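Local coordinates for universal stress protein (Archaeoglobus fulgidus, PDB 3LOQ), which binds adenosine monophosphate and belongs to the universal stress protein A family, its cellular role being otherwise unestablished, at residues Pro28-Ser32 against Glu33-Lys37; Asp112-Val115 against Glu116-Ala120; Gly143-Ser146 against Glu147-His151. All coordinates share one frame; numbering follows the deposited sequence.

Interaction 1. Residues Pro28-Ser32 against Glu33-Lys37; sequences PTDLS and ENSFK. With AMP (adenosine monophosphate), chain C.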
loop_
_atom_site.group_PDB
_atom_site.type_symbol
_atom_site.label_atom_id
_atom_site.label_comp_id
_atom_site.label_asym_id
_atom_site.label_seq_id
_atom_site.Cartn_x
_atom_site.Cartn_y
_atom_site.Cartn_z
ATOM N N PRO A 28 1.127 7.522 7.960
ATOM C CA PRO A 28 0.030 8.111 8.732
ATOM C C PRO A 28 -0.245 7.261 9.956
ATOM O O PRO A 28 -0.092 6.046 9.879
ATOM C CB PRO A 28 -1.170 7.998 7.779
ATOM C CG PRO A 28 -0.602 7.672 6.450
ATOM C CD PRO A 28 0.635 6.884 6.733
ATOM N N THR A 29 -0.628 7.878 11.067
ATOM C CA THR A 29 -1.046 7.106 12.229
ATOM C C THR A 29 -2.112 7.814 13.063
ATOM O O THR A 29 -2.026 9.019 13.333
ATOM C CB THR A 29 0.145 6.723 13.136
ATOM O OG1 THR A 29 -0.344 6.038 14.299
ATOM C CG2 THR A 29 0.925 7.964 13.560
ATOM N N ASP A 30 -3.127 7.052 13.443
ATOM C CA ASP A 30 -4.099 7.489 14.434
ATOM C C ASP A 30 -3.770 6.837 15.782
ATOM O O ASP A 30 -4.610 6.775 16.684
ATOM C CB ASP A 30 -5.506 7.103 13.984
ATOM C CG ASP A 30 -5.668 5.595 13.814
ATOM O OD1 ASP A 30 -6.832 5.132 13.708
ATOM O OD2 ASP A 30 -4.635 4.876 13.803
ATOM N N LEU A 31 -2.546 6.329 15.901
ATOM C CA LEU A 31 -2.061 5.714 17.143
ATOM C C LEU A 31 -2.658 4.328 17.417
ATOM O O LEU A 31 -2.446 3.763 18.486
ATOM C CB LEU A 31 -2.335 6.620 18.358
ATOM C CG LEU A 31 -1.948 8.090 18.250
ATOM C CD1 LEU A 31 -2.151 8.805 19.578
ATOM C CD2 LEU A 31 -0.506 8.233 17.744
ATOM N N SER A 32 -3.420 3.795 16.471
ATOM C CA SER A 32 -4.082 2.505 16.663
ATOM C C SER A 32 -3.079 1.379 16.472
ATOM O O SER A 32 -2.050 1.550 15.816
ATOM C CB SER A 32 -5.207 2.334 15.643
ATOM O OG SER A 32 -4.681 2.403 14.323
ATOM N N GLU A 33 -3.385 0.218 17.029
ATOM C CA GLU A 33 -2.540 -0.938 16.802
ATOM C C GLU A 33 -2.402 -1.216 15.293
ATOM O O GLU A 33 -1.303 -1.464 14.801
ATOM C CB GLU A 33 -3.111 -2.145 17.537
ATOM C CG GLU A 33 -2.059 -3.114 18.031
ATOM C CD GLU A 33 -2.554 -4.011 19.182
ATOM O OE1 GLU A 33 -3.694 -3.817 19.694
ATOM O OE2 GLU A 33 -1.781 -4.914 19.579
ATOM N N ASN A 34 -3.506 -1.153 14.545
ATOM C CA ASN A 34 -3.425 -1.451 13.112
ATOM C C ASN A 34 -2.498 -0.493 12.360
ATOM O O ASN A 34 -1.789 -0.895 11.437
ATOM C CB ASN A 34 -4.812 -1.591 12.447
ATOM C CG ASN A 34 -5.461 -0.252 12.123
ATOM O OD1 ASN A 34 -6.358 0.209 12.842
ATOM N ND2 ASN A 34 -5.024 0.370 11.029
ATOM N N SER A 35 -2.438 0.758 12.800
ATOM C CA SER A 35 -1.542 1.715 12.148
ATOM C C SER A 35 -0.046 1.387 12.326
ATOM O O SER A 35 0.792 1.822 11.525
ATOM C CB SER A 35 -1.842 3.156 12.600
ATOM O OG SER A 35 -1.297 3.434 13.882
ATOM N N PHE A 36 0.285 0.622 13.360
ATOM C CA PHE A 36 1.683 0.295 13.674
ATOM C C PHE A 36 2.202 -0.985 13.020
ATOM O O PHE A 36 3.387 -1.310 13.162
ATOM C CB PHE A 36 1.879 0.150 15.195
ATOM C CG PHE A 36 1.663 1.423 15.963
ATOM C CD1 PHE A 36 1.371 1.392 17.317
ATOM C CD2 PHE A 36 1.761 2.646 15.333
ATOM C CE1 PHE A 36 1.181 2.567 18.033
ATOM C CE2 PHE A 36 1.574 3.820 16.039
ATOM C CZ PHE A 36 1.283 3.784 17.391
ATOM N N LYS A 37 1.323 -1.743 12.363
ATOM C CA LYS A 37 1.754 -2.988 11.714
ATOM C C LYS A 37 2.907 -2.707 10.769
ATOM O O LYS A 37 3.849 -3.502 10.666
ATOM C CB LYS A 37 0.594 -3.663 10.960
ATOM C CG LYS A 37 -0.522 -4.153 11.856
ATOM C CD LYS A 37 0.005 -5.205 12.838
ATOM C CE LYS A 37 -1.063 -5.697 13.808
ATOM N NZ LYS A 37 -0.487 -6.663 14.786
HETATM P P AMP C . -9.300 2.616 7.775
HETATM O O1P AMP C . -9.573 2.334 6.320
HETATM O O2P AMP C . -9.857 3.914 8.331
HETATM O O3P AMP C . -9.521 1.416 8.666
HETATM O "O5'" AMP C . -7.704 2.857 7.812
HETATM C "C5'" AMP C . -7.076 3.050 9.075
HETATM C "C4'" AMP C . -5.788 3.783 8.811
HETATM O "O4'" AMP C . -6.063 5.135 8.438
HETATM C "C3'" AMP C . -4.965 3.925 10.064
HETATM O "O3'" AMP C . -4.155 2.777 10.212
HETATM C "C2'" AMP C . -4.121 5.135 9.754
HETATM O "O2'" AMP C . -3.047 4.683 8.932
HETATM C "C1'" AMP C . -5.032 6.003 8.913
HETATM N N9 AMP C . -5.641 7.019 9.798
HETATM C C8 AMP C . -6.896 6.978 10.287
HETATM N N7 AMP C . -7.147 8.057 11.073
HETATM C C5 AMP C . -6.025 8.808 11.090
HETATM C C6 AMP C . -5.604 10.071 11.719
HETATM N N6 AMP C . -6.457 10.767 12.500
HETATM N N1 AMP C . -4.356 10.508 11.483
HETATM C C2 AMP C . -3.500 9.829 10.700
HETATM N N3 AMP C . -3.813 8.678 10.094
HETATM C C4 AMP C . -5.041 8.129 10.243
#

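Interaction 2. Residues Asp112-Val115 against Glu116-Ala120; sequences DPVV and EIIKA. With AMP (adenosine monophosphate), chain C.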
loop_
_atom_site.group_PDB
_atom_site.type_symbol
_atom_site.label_atom_id
_atom_site.label_comp_id
_atom_site.label_asym_id
_atom_site.label_seq_id
_atom_site.Cartn_x
_atom_site.Cartn_y
_atom_site.Cartn_z
ATOM N N ASP A 112 -9.440 16.788 8.190
ATOM C CA ASP A 112 -9.858 15.514 7.643
ATOM C C ASP A 112 -8.621 14.653 7.416
ATOM O O ASP A 112 -7.713 15.045 6.668
ATOM C CB ASP A 112 -10.568 15.771 6.312
ATOM C CG ASP A 112 -11.196 14.522 5.728
ATOM O OD1 ASP A 112 -10.594 13.434 5.801
ATOM O OD2 ASP A 112 -12.308 14.632 5.176
ATOM N N PRO A 113 -8.569 13.471 8.050
ATOM C CA PRO A 113 -7.350 12.686 7.846
ATOM C C PRO A 113 -7.064 12.401 6.375
ATOM O O PRO A 113 -5.908 12.510 5.960
ATOM C CB PRO A 113 -7.620 11.399 8.631
ATOM C CG PRO A 113 -8.611 11.822 9.697
ATOM C CD PRO A 113 -9.473 12.867 9.045
ATOM N N VAL A 114 -8.078 12.069 5.584
ATOM C CA VAL A 114 -7.821 11.726 4.185
ATOM C C VAL A 114 -7.184 12.886 3.423
ATOM O O VAL A 114 -6.178 12.716 2.724
ATOM C CB VAL A 114 -9.090 11.266 3.446
ATOM C CG1 VAL A 114 -8.808 11.138 1.950
ATOM C CG2 VAL A 114 -9.590 9.951 4.015
ATOM N N VAL A 115 -7.779 14.063 3.564
ATOM C CA VAL A 115 -7.264 15.263 2.921
ATOM C C VAL A 115 -5.862 15.597 3.406
ATOM O O VAL A 115 -4.986 15.912 2.616
ATOM C CB VAL A 115 -8.179 16.470 3.183
ATOM C CG1 VAL A 115 -7.520 17.763 2.693
ATOM C CG2 VAL A 115 -9.522 16.252 2.513
ATOM N N GLU A 116 -5.639 15.524 4.711
ATOM C CA GLU A 116 -4.324 15.879 5.241
ATOM C C GLU A 116 -3.237 14.880 4.842
ATOM O O GLU A 116 -2.087 15.261 4.623
ATOM C CB GLU A 116 -4.365 16.086 6.758
ATOM C CG GLU A 116 -5.279 17.230 7.210
ATOM C CD GLU A 116 -4.970 18.560 6.523
ATOM O OE1 GLU A 116 -3.791 18.818 6.191
ATOM O OE2 GLU A 116 -5.915 19.352 6.316
ATOM N N ILE A 117 -3.602 13.605 4.738
ATOM C CA ILE A 117 -2.635 12.606 4.334
ATOM C C ILE A 117 -2.239 12.854 2.888
ATOM O O ILE A 117 -1.057 12.929 2.569
ATOM C CB ILE A 117 -3.148 11.150 4.525
ATOM C CG1 ILE A 117 -3.206 10.797 6.027
ATOM C CG2 ILE A 117 -2.215 10.181 3.790
ATOM C CD1 ILE A 117 -4.111 9.615 6.404
ATOM N N ILE A 118 -3.231 12.991 2.012
ATOM C CA ILE A 118 -2.946 13.232 0.606
ATOM C C ILE A 118 -2.119 14.510 0.459
ATOM O O ILE A 118 -1.161 14.560 -0.301
ATOM C CB ILE A 118 -4.234 13.383 -0.214
ATOM C CG1 ILE A 118 -5.034 12.086 -0.201
ATOM C CG2 ILE A 118 -3.898 13.774 -1.658
ATOM C CD1 ILE A 118 -4.348 10.996 -0.921
ATOM N N LYS A 119 -2.501 15.543 1.196
ATOM C CA LYS A 119 -1.811 16.825 1.123
ATOM C C LYS A 119 -0.322 16.640 1.405
ATOM O O LYS A 119 0.529 17.073 0.614
ATOM C CB LYS A 119 -2.441 17.821 2.102
ATOM C CG LYS A 119 -1.909 19.235 2.009
ATOM C CD LYS A 119 -2.555 20.122 3.075
ATOM C CE LYS A 119 -1.743 21.392 3.364
ATOM N NZ LYS A 119 -2.102 21.990 4.695
ATOM N N ALA A 120 -0.027 15.977 2.525
ATOM C CA ALA A 120 1.341 15.685 2.956
ATOM C C ALA A 120 2.102 14.789 1.990
ATOM O O ALA A 120 3.327 14.861 1.905
ATOM C CB ALA A 120 1.336 15.033 4.374
HETATM P P AMP C . -9.300 2.616 7.775
HETATM O O1P AMP C . -9.573 2.334 6.320
HETATM O O2P AMP C . -9.857 3.914 8.331
HETATM O O3P AMP C . -9.521 1.416 8.666
HETATM O "O5'" AMP C . -7.704 2.857 7.812
HETATM C "C5'" AMP C . -7.076 3.050 9.075
HETATM C "C4'" AMP C . -5.788 3.783 8.811
HETATM O "O4'" AMP C . -6.063 5.135 8.438
HETATM C "C3'" AMP C . -4.965 3.925 10.064
HETATM O "O3'" AMP C . -4.155 2.777 10.212
HETATM C "C2'" AMP C . -4.121 5.135 9.754
HETATM O "O2'" AMP C . -3.047 4.683 8.932
HETATM C "C1'" AMP C . -5.032 6.003 8.913
HETATM N N9 AMP C . -5.641 7.019 9.798
HETATM C C8 AMP C . -6.896 6.978 10.287
HETATM N N7 AMP C . -7.147 8.057 11.073
HETATM C C5 AMP C . -6.025 8.808 11.090
HETATM C C6 AMP C . -5.604 10.071 11.719
HETATM N N6 AMP C . -6.457 10.767 12.500
HETATM N N1 AMP C . -4.356 10.508 11.483
HETATM C C2 AMP C . -3.500 9.829 10.700
HETATM N N3 AMP C . -3.813 8.678 10.094
HETATM C C4 AMP C . -5.041 8.129 10.243
#

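Interaction 3. Residues Gly143-Ser146 against Glu147-His151; sequences GSVS and EGVLH. With AMP (adenosine monophosphate), chain C.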
loop_
_atom_site.group_PDB
_atom_site.type_symbol
_atom_site.label_atom_id
_atom_site.label_comp_id
_atom_site.label_asym_id
_atom_site.label_seq_id
_atom_site.Cartn_x
_atom_site.Cartn_y
_atom_site.Cartn_z
ATOM N N GLY A 143 -16.860 5.203 7.655
ATOM C CA GLY A 143 -15.733 5.877 7.046
ATOM C C GLY A 143 -14.525 4.954 6.960
ATOM O O GLY A 143 -14.379 4.006 7.745
ATOM N N SER A 144 -13.661 5.231 5.992
ATOM C CA SER A 144 -12.446 4.464 5.793
ATOM C C SER A 144 -11.395 5.423 5.283
ATOM O O SER A 144 -11.479 5.897 4.139
ATOM C CB SER A 144 -12.669 3.366 4.759
ATOM O OG SER A 144 -11.457 2.670 4.506
ATOM N N VAL A 145 -10.434 5.738 6.145
ATOM C CA VAL A 145 -9.322 6.605 5.790
ATOM C C VAL A 145 -8.452 5.945 4.732
ATOM O O VAL A 145 -7.974 6.618 3.815
ATOM C CB VAL A 145 -8.481 6.990 7.027
ATOM C CG1 VAL A 145 -7.266 7.810 6.619
ATOM C CG2 VAL A 145 -9.358 7.775 8.027
ATOM N N SER A 146 -8.288 4.628 4.821
ATOM C CA SER A 146 -7.427 3.936 3.867
ATOM C C SER A 146 -8.061 3.931 2.479
ATOM O O SER A 146 -7.367 4.134 1.481
ATOM C CB SER A 146 -7.052 2.516 4.337
ATOM O OG SER A 146 -8.146 1.612 4.294
ATOM N N GLU A 147 -9.374 3.736 2.400
ATOM C CA GLU A 147 -10.033 3.820 1.093
ATOM C C GLU A 147 -9.995 5.235 0.507
ATOM O O GLU A 147 -9.771 5.410 -0.690
ATOM C CB GLU A 147 -11.463 3.276 1.140
ATOM C CG GLU A 147 -11.523 1.749 1.173
ATOM C CD GLU A 147 -10.927 1.087 -0.071
ATOM O OE1 GLU A 147 -11.393 1.412 -1.191
ATOM O OE2 GLU A 147 -10.008 0.231 0.076
ATOM N N GLY A 148 -10.211 6.241 1.349
ATOM C CA GLY A 148 -10.105 7.626 0.917
ATOM C C GLY A 148 -8.730 7.911 0.319
ATOM O O GLY A 148 -8.632 8.433 -0.787
ATOM N N VAL A 149 -7.673 7.573 1.054
ATOM C CA VAL A 149 -6.304 7.770 0.590
ATOM C C VAL A 149 -6.067 7.003 -0.711
ATOM O O VAL A 149 -5.520 7.546 -1.670
ATOM C CB VAL A 149 -5.262 7.329 1.666
ATOM C CG1 VAL A 149 -3.813 7.355 1.113
ATOM C CG2 VAL A 149 -5.366 8.210 2.871
ATOM N N LEU A 150 -6.505 5.747 -0.743
ATOM C CA LEU A 150 -6.311 4.901 -1.912
ATOM C C LEU A 150 -7.000 5.509 -3.109
ATOM O O LEU A 150 -6.531 5.393 -4.240
ATOM C CB LEU A 150 -6.876 3.506 -1.666
ATOM C CG LEU A 150 -5.915 2.525 -1.004
ATOM C CD1 LEU A 150 -6.681 1.396 -0.314
ATOM C CD2 LEU A 150 -4.933 1.977 -2.026
ATOM N N HIS A 151 -8.127 6.156 -2.864
ATOM C CA HIS A 151 -8.886 6.725 -3.967
ATOM C C HIS A 151 -8.206 7.956 -4.581
ATOM O O HIS A 151 -8.199 8.115 -5.792
ATOM C CB HIS A 151 -10.305 7.091 -3.533
ATOM C CG HIS A 151 -11.202 7.397 -4.684
ATOM N ND1 HIS A 151 -11.607 8.681 -4.985
ATOM C CD2 HIS A 151 -11.726 6.598 -5.641
ATOM C CE1 HIS A 151 -12.377 8.651 -6.063
ATOM N NE2 HIS A 151 -12.464 7.398 -6.480
HETATM P P AMP C . -9.300 2.616 7.775
HETATM O O1P AMP C . -9.573 2.334 6.320
HETATM O O2P AMP C . -9.857 3.914 8.331
HETATM O O3P AMP C . -9.521 1.416 8.666
HETATM O "O5'" AMP C . -7.704 2.857 7.812
HETATM C "C5'" AMP C . -7.076 3.050 9.075
HETATM C "C4'" AMP C . -5.788 3.783 8.811
HETATM O "O4'" AMP C . -6.063 5.135 8.438
HETATM C "C3'" AMP C . -4.965 3.925 10.064
HETATM O "O3'" AMP C . -4.155 2.777 10.212
HETATM C "C2'" AMP C . -4.121 5.135 9.754
HETATM O "O2'" AMP C . -3.047 4.683 8.932
HETATM C "C1'" AMP C . -5.032 6.003 8.913
HETATM N N9 AMP C . -5.641 7.019 9.798
HETATM C C8 AMP C . -6.896 6.978 10.287
HETATM N N7 AMP C . -7.147 8.057 11.073
HETATM C C5 AMP C . -6.025 8.808 11.090
HETATM C C6 AMP C . -5.604 10.071 11.719
HETATM N N6 AMP C . -6.457 10.767 12.500
HETATM N N1 AMP C . -4.356 10.508 11.483
HETATM C C2 AMP C . -3.500 9.829 10.700
HETATM N N3 AMP C . -3.813 8.678 10.094
HETATM C C4 AMP C . -5.041 8.129 10.243
HETATM O O HOH W 1 -8.397 -0.527 2.749
#

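Interaction 1. Residues Pro28-Ser32 against Glu33-Lys37
Thr29 and Ser32 meet Ser35 through hydroxyls and backbone in the loop that leaves strand 24-28, a tight polar turn lying against the ribose and base of AMP. Hydrogen bonds come first. Thr29 OG1 donates to Ser35 OG at 2.8 Å, and Ser35 OG passes its own hydrogen on to Ser32 O, also at 2.8 Å, in the carbonyl plane and on a lone pair. Thr29 OG1 in turn accepts from Leu31 N, an ST turn, so it accepts one bond and donates another. Ser32 OG accepts from Ser35 N at 3.2 Å and donates to Asp30 OD2 at 2.5 Å, reaching the syn side of the carboxylate, while Ser32 N comes to the same oxygen from above the carboxylate plane and closes an Asx turn. With chi1 of 59°, Ser32 OG lies between its backbone N and carbonyl carbon and turns back between Asp30 and Ser35. Two donors grip Asp30 OD2 and fix the rotation of the carboxylate.

The Phe36 ring packs against polar atoms: Ser32 O lies over one face, 3.7 Å above the plane and offset toward the rim, and Phe36 CE2 is 3.4 Å from Thr29 OG1.

Ligand contacts follow from this folding. Asn34 ND2 makes a weak hydrogen bond to O3' of AMP, whose O2' bonds weakly to Pro28 O. Asp30 CB lies 3.4 Å from C5 of the adenine.

In the fold, Thr29 is bonded through its backbone to Leu56 of strand 52-60. Phe36 packs on Val87 and Val91 of helix 75-97, Leu31 on Leu88 of that helix, and Pro28 against Ile127 and Met129 of strand 126-130.

Interaction 2. Residues Asp112-Val115 against Glu116-Ala120
Ile117 CG1 stands anti to its carbonyl carbon (chi1 -72°) and turns back along the helix to lie 3.2 Å from Pro113 O; an extended chi2 of 160° carries CD1 onward to the adenine of AMP. Ile118 has much the same first torsion, and its CG1 comes back over Val114. These residues form the N-cap and most of the short alpha-helix 113-121, in the nucleotide-binding alpha/beta domain of a universal stress protein.

Asp112 is the N-cap. Its OD1 accepts from Val114 N at 2.9 Å, met on the anti side and somewhat out of the carboxylate plane, while its backbone O accepts from Glu116 N. The side chain thus satisfies an N-H that has no helical acceptor before it, and its charge would probably interact favourably with the helix start. Pro113, with no N-H to offer, suits the first position after the cap. Three further i to i+4 bonds join the segments: Ile117 N to Pro113 O, Ile118 N to Val114 O and Lys119 N to Val115 O.

Side-chain contact between the segments is modest. Val114 CG1 and Ile118 CG1 approach to 4.4 Å on one flank; on another, the aliphatic start of Glu116 folds back so that CG lies 3.3 Å from Asp112 O. Lys119 NZ and Glu116 OE1 form a long salt bridge, one turn apart.

The inner face meets the sheet through Ile117 on Leu56 and Ala120 on Leu26, while Val114 rests on Val145 of helix 145-152. Pro113 and Ile117 belong to the AMP pocket and lie over one face of the base: Pro113 CG is 3.7 Å from N6 of AMP, and Ile117 CD1 is 3.8 Å from its N3.

Interaction 3. Residues Gly143-Ser146 against Glu147-His151
Ser144 OG reaches Glu147 N at 3.1 Å and caps helix 145-152. The hydroxyl is swung anti to the backbone N of Ser144 (chi1 176°), which sets it beneath the helix start, so that it accepts from Glu147 N and gives its hydrogen to O1P of AMP at 2.6 Å. Ser146 is turned differently: chi1 of 71° tucks its hydroxyl between its backbone N and carbonyl carbon, and there Ser146 OG too donates to AMP O1P at 2.6 Å. Backbone N-H groups complete this grip, Ser146 N bonding to O1P and Val145 N to O2P at 2.9 Å. Val145 turns CG1 toward the ribose O4' and CG2 toward the base, 3.4 Å from C8 of AMP. Gly143 and Ser144 close the glycine-rich G-2X-G-9X-G(S/T) motif of nucleotide-binding universal stress proteins.

Glu147 bends at chi2 (-62°); a water donates to both Glu147 OE2 and Ser146 OG, bridging the two side chains. Leu150 CD1 folds back to 3.3 Å from Ser146 O, which accepts from Leu150 N, and Val145 CG1 touches Val149 CG2 at 4.2 Å. Leu150 packs on Val157 and Ile159 of strand 157-160, and Glu147 lies against Met268 and Ile269. Arg132 bonds both to AMP and to Gly143 O.

With an alanine at Ser144 the hydroxyl is gone, and Glu147 N would probably lose its cap and O1P one of its donors. Two hydroxyls and two amides at a helix N-terminus, the positive end of its dipole, are consistent with a seat for an anionic phosphate, with Arg132 adding a cationic bond to AMP.

In the fold
The three contacts surround one AMP molecule, each taking a different part of it: interaction 1 the ribose hydroxyls and one side of the base, interaction 2 the base, and interaction 3 the phosphate, with Val145 reaching ribose and base as well. Interactions 2 and 3 lie closest, with centres about 10 Å apart, and pack directly: Ile117 CD1 is 3.6 Å from Val145 CG1, and Val114 CG1 is 3.6 Å from Gly148 C. Interaction 1 joins interaction 2 where Pro28 CB meets Ile117 CD1 at 3.6 Å. Residues 28-37 and 143-151 do not touch; their nearest atoms are about 6 Å apart, and AMP spans them. Val58 and Arg132 add further hydrogen bonds to the nucleotide.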